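3-guanidinopropionase (Pseudomonas aeruginosa, PDB 3NIQ) catalyses the manganese-dependent hydrolysis of 3-guanidinopropanoate to beta-alanine and urea, with low activity on 4-guanidinobutanoate and none on arginine or agmatine. Local coordinates at the interface of chains A and B. Residues are numbered along the deposited sequence; one frame, centred on the assembly and turned at random. Chains: chain A/B, 3-guanidinopropionase.

Contacts 1 and 2 belong to one two-fold symmetric interface within the homohexamer, and the centres of their C-alpha atoms lie about 27 Å apart. Both are made by the N-terminal arm of one subunit resting on loops and helix residues of the other: chain B lends the arm in contact 1, chain A in contact 2. B:Phe17 against A:Pro43 in contact 1 and A:Phe17 against B:Pro43 in contact 2 are symmetry mates. Contact 1 extends to A:Arg55, A:His56 and A:Arg59, contact 2 to B:Val93, B:Pro95 and helix 98-114. Each subunit both gives and receives an arm, a reciprocal exchange that may help hold the pair together.

Contact 1: the interface of chains A and B. Residues chain A 43, 55-56, 59; chain B 16-17.
The N-terminal arm of chain B sets B:Phe17 against A:Pro43, A:Arg55 and A:His56 of the partner's arginase-family fold. B:Phe17 hides more surface (94 Å²) than any other residue given here. CG of B:Phe17 stands between its own backbone N and carbonyl carbon (chi1 51°), which turns the ring back toward chain A. One face takes the aliphatic part of A:Arg55: CD lies 3.9 Å from the B:Phe17 ring centroid, displaced toward the rim, a CH-pi contact. The guanidinium beyond it is inclined about 50° to the ring, so the two are not stacked. A:Pro43 meets the ring at its rim, with CB in the ring plane and 3.9 Å from B:Phe17 CD1. Near the base of the side chain, the imidazole of A:His56 crosses at about a right angle and brings ND1 within 3.5 Å of B:Phe17 CB; its own face is backed by CG of A:Arg55.

Polar contacts hold the arm's backbone. A:Arg59 NH1 donates to a lone pair of the B:Arg16 carbonyl O at 3.0 Å, the acceptor tilted 22° out of the guanidinium plane. The carbonyl O of B:Phe17 lies over the face of that guanidinium and is bridged by two waters. Water 1 links it, at 2.8 Å, to A:Arg55 O. Water 2, in the imidazole plane, joins A:His56 ND1 (2.8 Å) to B:Phe17 O (3.2 Å, the longer leg). The receiving residues come from the loop after strand 37-42, the 3-10 helix 54-56 and the start of helix 57-64.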
ATOM      1  N   PRO A  43      -3.920 -19.102  15.652  1.00 18.25           N
ATOM      2  CA  PRO A  43      -3.234 -18.642  14.449  1.00 18.52           C
ATOM      3  C   PRO A  43      -3.075 -19.787  13.464  1.00 18.73           C
ATOM      4  O   PRO A  43      -2.001 -20.353  13.343  1.00 18.62           O
ATOM      5  CB  PRO A  43      -1.885 -18.157  14.990  1.00 17.76           C
ATOM      6  CG  PRO A  43      -1.638 -19.020  16.219  1.00 17.72           C
ATOM      7  CD  PRO A  43      -3.000 -19.250  16.809  1.00 18.42           C
ATOM      8  N   ARG A  55      -3.559 -16.966   9.564  1.00 15.40           N
ATOM      9  CA  ARG A  55      -2.625 -17.370  10.622  1.00 17.02           C
ATOM     10  C   ARG A  55      -2.040 -16.157  11.345  1.00 17.30           C
ATOM     11  O   ARG A  55      -1.642 -16.245  12.516  1.00 17.50           O
ATOM     12  CB  ARG A  55      -1.495 -18.253  10.056  1.00 17.40           C
ATOM     13  CG  ARG A  55      -0.539 -17.528   9.111  1.00 18.18           C
ATOM     14  CD  ARG A  55       0.535 -18.491   8.548  1.00 18.37           C
ATOM     15  NE  ARG A  55      -0.052 -19.570   7.757  1.00 19.92           N
ATOM     16  CZ  ARG A  55       0.637 -20.588   7.243  1.00 23.50           C
ATOM     17  NH1 ARG A  55       1.964 -20.661   7.410  1.00 21.35           N
ATOM     18  NH2 ARG A  55       0.007 -21.518   6.536  1.00 21.72           N
ATOM     19  N   HIS A  56      -1.996 -15.016  10.655  1.00 17.36           N
ATOM     20  CA  HIS A  56      -1.463 -13.775  11.260  1.00 17.07           C
ATOM     21  C   HIS A  56      -2.508 -12.934  11.981  1.00 17.12           C
ATOM     22  O   HIS A  56      -2.184 -11.928  12.628  1.00 16.72           O
ATOM     23  CB  HIS A  56      -0.768 -12.913  10.186  1.00 16.91           C
ATOM     24  CG  HIS A  56       0.264 -13.666   9.402  1.00 18.41           C
ATOM     25  ND1 HIS A  56       1.468 -14.059   9.947  1.00 19.03           N
ATOM     26  CD2 HIS A  56       0.262 -14.117   8.127  1.00 16.84           C
ATOM     27  CE1 HIS A  56       2.180 -14.694   9.030  1.00 19.51           C
ATOM     28  NE2 HIS A  56       1.463 -14.759   7.921  1.00 17.11           N
ATOM     29  N   ARG A  59      -2.185 -11.986  15.889  1.00 15.56           N
ATOM     30  CA  ARG A  59      -1.154 -11.014  16.215  1.00 17.44           C
ATOM     31  C   ARG A  59      -1.633  -9.585  15.914  1.00 17.37           C
ATOM     32  O   ARG A  59      -1.445  -8.670  16.718  1.00 18.40           O
ATOM     33  CB  ARG A  59       0.143 -11.290  15.458  1.00 17.90           C
ATOM     34  CG  ARG A  59       1.291 -10.339  15.939  1.00 21.75           C
ATOM     35  CD  ARG A  59       2.628 -10.919  15.639  1.00 26.83           C
ATOM     36  NE  ARG A  59       2.986 -11.925  16.634  1.00 27.98           N
ATOM     37  CZ  ARG A  59       3.997 -12.778  16.509  1.00 29.94           C
ATOM     38  NH1 ARG A  59       4.751 -12.779  15.418  1.00 33.18           N
ATOM     39  NH2 ARG A  59       4.244 -13.657  17.469  1.00 28.19           N
TER
ATOM     40  N   ARG B  16       6.602 -18.937  14.197  1.00 24.80           N
ATOM     41  CA  ARG B  16       7.059 -17.561  14.380  1.00 25.23           C
ATOM     42  C   ARG B  16       5.957 -16.502  14.268  1.00 24.20           C
ATOM     43  O   ARG B  16       6.137 -15.371  14.721  1.00 24.93           O
ATOM     44  CB  ARG B  16       8.214 -17.256  13.412  1.00 25.16           C
ATOM     45  CG  ARG B  16       9.392 -18.201  13.616  1.00 28.58           C
ATOM     46  CD  ARG B  16      10.646 -17.795  12.888  1.00 33.44           C
ATOM     47  NE  ARG B  16      11.761 -18.650  13.313  1.00 38.33           N
ATOM     48  CZ  ARG B  16      12.529 -18.440  14.389  1.00 40.62           C
ATOM     49  NH1 ARG B  16      12.342 -17.382  15.180  1.00 38.01           N
ATOM     50  NH2 ARG B  16      13.502 -19.292  14.678  1.00 42.55           N
ATOM     51  N   PHE B  17       4.831 -16.869  13.666  1.00 24.00           N
ATOM     52  CA  PHE B  17       3.695 -15.972  13.547  1.00 22.40           C
ATOM     53  C   PHE B  17       2.832 -15.993  14.810  1.00 22.77           C
ATOM     54  O   PHE B  17       1.872 -15.229  14.912  1.00 23.33           O
ATOM     55  CB  PHE B  17       2.851 -16.309  12.313  1.00 21.44           C
ATOM     56  CG  PHE B  17       2.446 -17.769  12.207  1.00 20.42           C
ATOM     57  CD1 PHE B  17       1.391 -18.279  12.949  1.00 18.31           C
ATOM     58  CD2 PHE B  17       3.112 -18.623  11.324  1.00 21.61           C
ATOM     59  CE1 PHE B  17       1.011 -19.630  12.835  1.00 20.88           C
ATOM     60  CE2 PHE B  17       2.767 -19.954  11.213  1.00 21.63           C
ATOM     61  CZ  PHE B  17       1.705 -20.472  11.976  1.00 20.26           C
TER
HETATM   62  O   HOH W   1      -0.835 -14.731  14.628  1.00 17.56           O
HETATM   63  O   HOH W   2       1.925 -13.060  12.534  1.00 20.20           O

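Contact 2: the interface of chains A and B. Residues chain A 13, 15, 17; chain B 43, 93, 95, 104.
A:Pro15 and B:Pro95 meet where the N-terminal arm of chain A lies across loops of chain B's arginase-family fold. Apolar packing holds this end of the patch. The two pyrrolidine rings cross obliquely, CG of A:Pro15 standing 4.0 Å from CD of B:Pro95. A:Phe17 adds the tip of its ring: CZ touches CB of B:Pro95 at 4.1 Å. Its CE1 comes to 3.3 Å from the carbonyl O of B:Pro43, a close contact of the ring rim with a carbonyl, not a hydrogen bond. Within the arm, CB of A:Pro15 sits above one face of the A:Phe17 phenyl, toward its rim, backing the ring as it faces chain B. A:Phe17 keeps the side-chain torsion of its twin (chi1 48°).

Water carries the bonded polar link. Water 3 lies 3.0 Å from A:Glu13 O and 2.8 Å from the backbone N of B:Val93. The line to that N-H is nearly straight, 171° at the hydrogen. The same water is also 3.0 Å from B:Val93 O, so backbone groups of both chains share it.

Charge and dipole contacts gather around B:Arg104, on helix 98-114. Its chain bends at chi3 (77°) and brings NH2 to 3.2 Å from A:Glu13 O, which lies at the edge of the guanidinium and in its plane, a close polar approach rather than an established hydrogen bond. Within chain B, B:Val93 O lies above one face of the guanidinium, toward its rim. The carboxylate of A:Glu13 is more distant, OE1 lying 4.5 Å from B:Arg104 NH2, and may add a mild long-range attraction.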
ATOM      1  N   GLU A  13      -1.482   6.667  31.707  1.00 37.53           N
ATOM      2  CA  GLU A  13      -0.098   6.533  32.150  1.00 38.20           C
ATOM      3  C   GLU A  13       0.803   5.937  31.058  1.00 37.04           C
ATOM      4  O   GLU A  13       1.989   6.263  30.977  1.00 37.68           O
ATOM      5  CB  GLU A  13      -0.056   5.609  33.375  1.00 39.23           C
ATOM      6  CG  GLU A  13       1.217   5.685  34.218  1.00 43.73           C
ATOM      7  CD  GLU A  13       1.124   6.732  35.329  1.00 48.58           C
ATOM      8  OE1 GLU A  13       2.175   7.302  35.714  1.00 50.11           O
ATOM      9  OE2 GLU A  13      -0.001   6.980  35.816  1.00 50.88           O
ATOM     10  N   PRO A  15       0.830   5.302  26.978  1.00 28.52           N
ATOM     11  CA  PRO A  15       0.037   5.641  25.789  1.00 27.44           C
ATOM     12  C   PRO A  15      -0.245   4.374  24.976  1.00 26.31           C
ATOM     13  O   PRO A  15       0.485   3.389  25.101  1.00 24.61           O
ATOM     14  CB  PRO A  15       0.929   6.607  25.019  1.00 27.37           C
ATOM     15  CG  PRO A  15       2.085   6.962  25.973  1.00 27.75           C
ATOM     16  CD  PRO A  15       2.216   5.793  26.887  1.00 28.45           C
ATOM     17  N   PHE A  17       0.117   3.324  22.083  1.00 26.18           N
ATOM     18  CA  PHE A  17       1.024   2.815  21.058  1.00 25.91           C
ATOM     19  C   PHE A  17       2.184   2.078  21.709  1.00 24.93           C
ATOM     20  O   PHE A  17       3.027   1.503  21.024  1.00 23.78           O
ATOM     21  CB  PHE A  17       1.530   3.952  20.152  1.00 26.43           C
ATOM     22  CG  PHE A  17       2.016   5.162  20.897  1.00 25.68           C
ATOM     23  CD1 PHE A  17       3.244   5.146  21.552  1.00 25.05           C
ATOM     24  CD2 PHE A  17       1.244   6.330  20.937  1.00 25.50           C
ATOM     25  CE1 PHE A  17       3.716   6.273  22.253  1.00 25.45           C
ATOM     26  CE2 PHE A  17       1.697   7.454  21.628  1.00 25.80           C
ATOM     27  CZ  PHE A  17       2.936   7.432  22.289  1.00 22.67           C
TER
ATOM     28  N   PRO B  43       9.208   4.454  22.857  1.00 23.48           N
ATOM     29  CA  PRO B  43       8.247   4.854  21.827  1.00 23.49           C
ATOM     30  C   PRO B  43       7.965   6.352  21.924  1.00 23.72           C
ATOM     31  O   PRO B  43       6.945   6.759  22.470  1.00 22.99           O
ATOM     32  CB  PRO B  43       6.998   4.057  22.217  1.00 23.20           C
ATOM     33  CG  PRO B  43       7.105   3.923  23.691  1.00 23.33           C
ATOM     34  CD  PRO B  43       8.556   3.685  23.935  1.00 23.20           C
ATOM     35  N   VAL B  93       6.912   7.285  28.768  1.00 30.42           N
ATOM     36  CA  VAL B  93       6.988   8.335  27.768  1.00 30.77           C
ATOM     37  C   VAL B  93       5.769   9.234  27.950  1.00 30.19           C
ATOM     38  O   VAL B  93       4.769   8.806  28.506  1.00 31.32           O
ATOM     39  CB  VAL B  93       7.000   7.701  26.342  1.00 30.71           C
ATOM     40  CG1 VAL B  93       6.658   8.705  25.280  1.00 33.66           C
ATOM     41  CG2 VAL B  93       8.347   7.072  26.054  1.00 30.76           C
ATOM     42  N   PRO B  95       3.764  11.758  25.235  1.00 28.36           N
ATOM     43  CA  PRO B  95       3.711  12.273  23.862  1.00 28.44           C
ATOM     44  C   PRO B  95       3.343  13.769  23.772  1.00 28.71           C
ATOM     45  O   PRO B  95       3.538  14.386  22.725  1.00 28.52           O
ATOM     46  CB  PRO B  95       2.625  11.406  23.209  1.00 28.09           C
ATOM     47  CG  PRO B  95       1.742  11.018  24.325  1.00 28.48           C
ATOM     48  CD  PRO B  95       2.630  10.860  25.527  1.00 29.09           C
ATOM     49  N   ARG B 104      11.192  11.317  32.454  1.00 31.30           N
ATOM     50  CA  ARG B 104      10.770   9.934  32.692  1.00 31.36           C
ATOM     51  C   ARG B 104      11.739   8.901  32.111  1.00 30.31           C
ATOM     52  O   ARG B 104      12.108   7.944  32.796  1.00 30.22           O
ATOM     53  CB  ARG B 104       9.331   9.699  32.238  1.00 32.26           C
ATOM     54  CG  ARG B 104       8.307  10.313  33.212  1.00 35.79           C
ATOM     55  CD  ARG B 104       6.990  10.705  32.542  1.00 41.34           C
ATOM     56  NE  ARG B 104       6.128   9.557  32.270  1.00 44.50           N
ATOM     57  CZ  ARG B 104       4.814   9.627  32.042  1.00 45.57           C
ATOM     58  NH1 ARG B 104       4.180  10.794  32.051  1.00 43.74           N
ATOM     59  NH2 ARG B 104       4.128   8.515  31.794  1.00 45.91           N
TER
HETATM   60  O   HOH W   3       4.548   5.971  29.496  1.00 32.03           O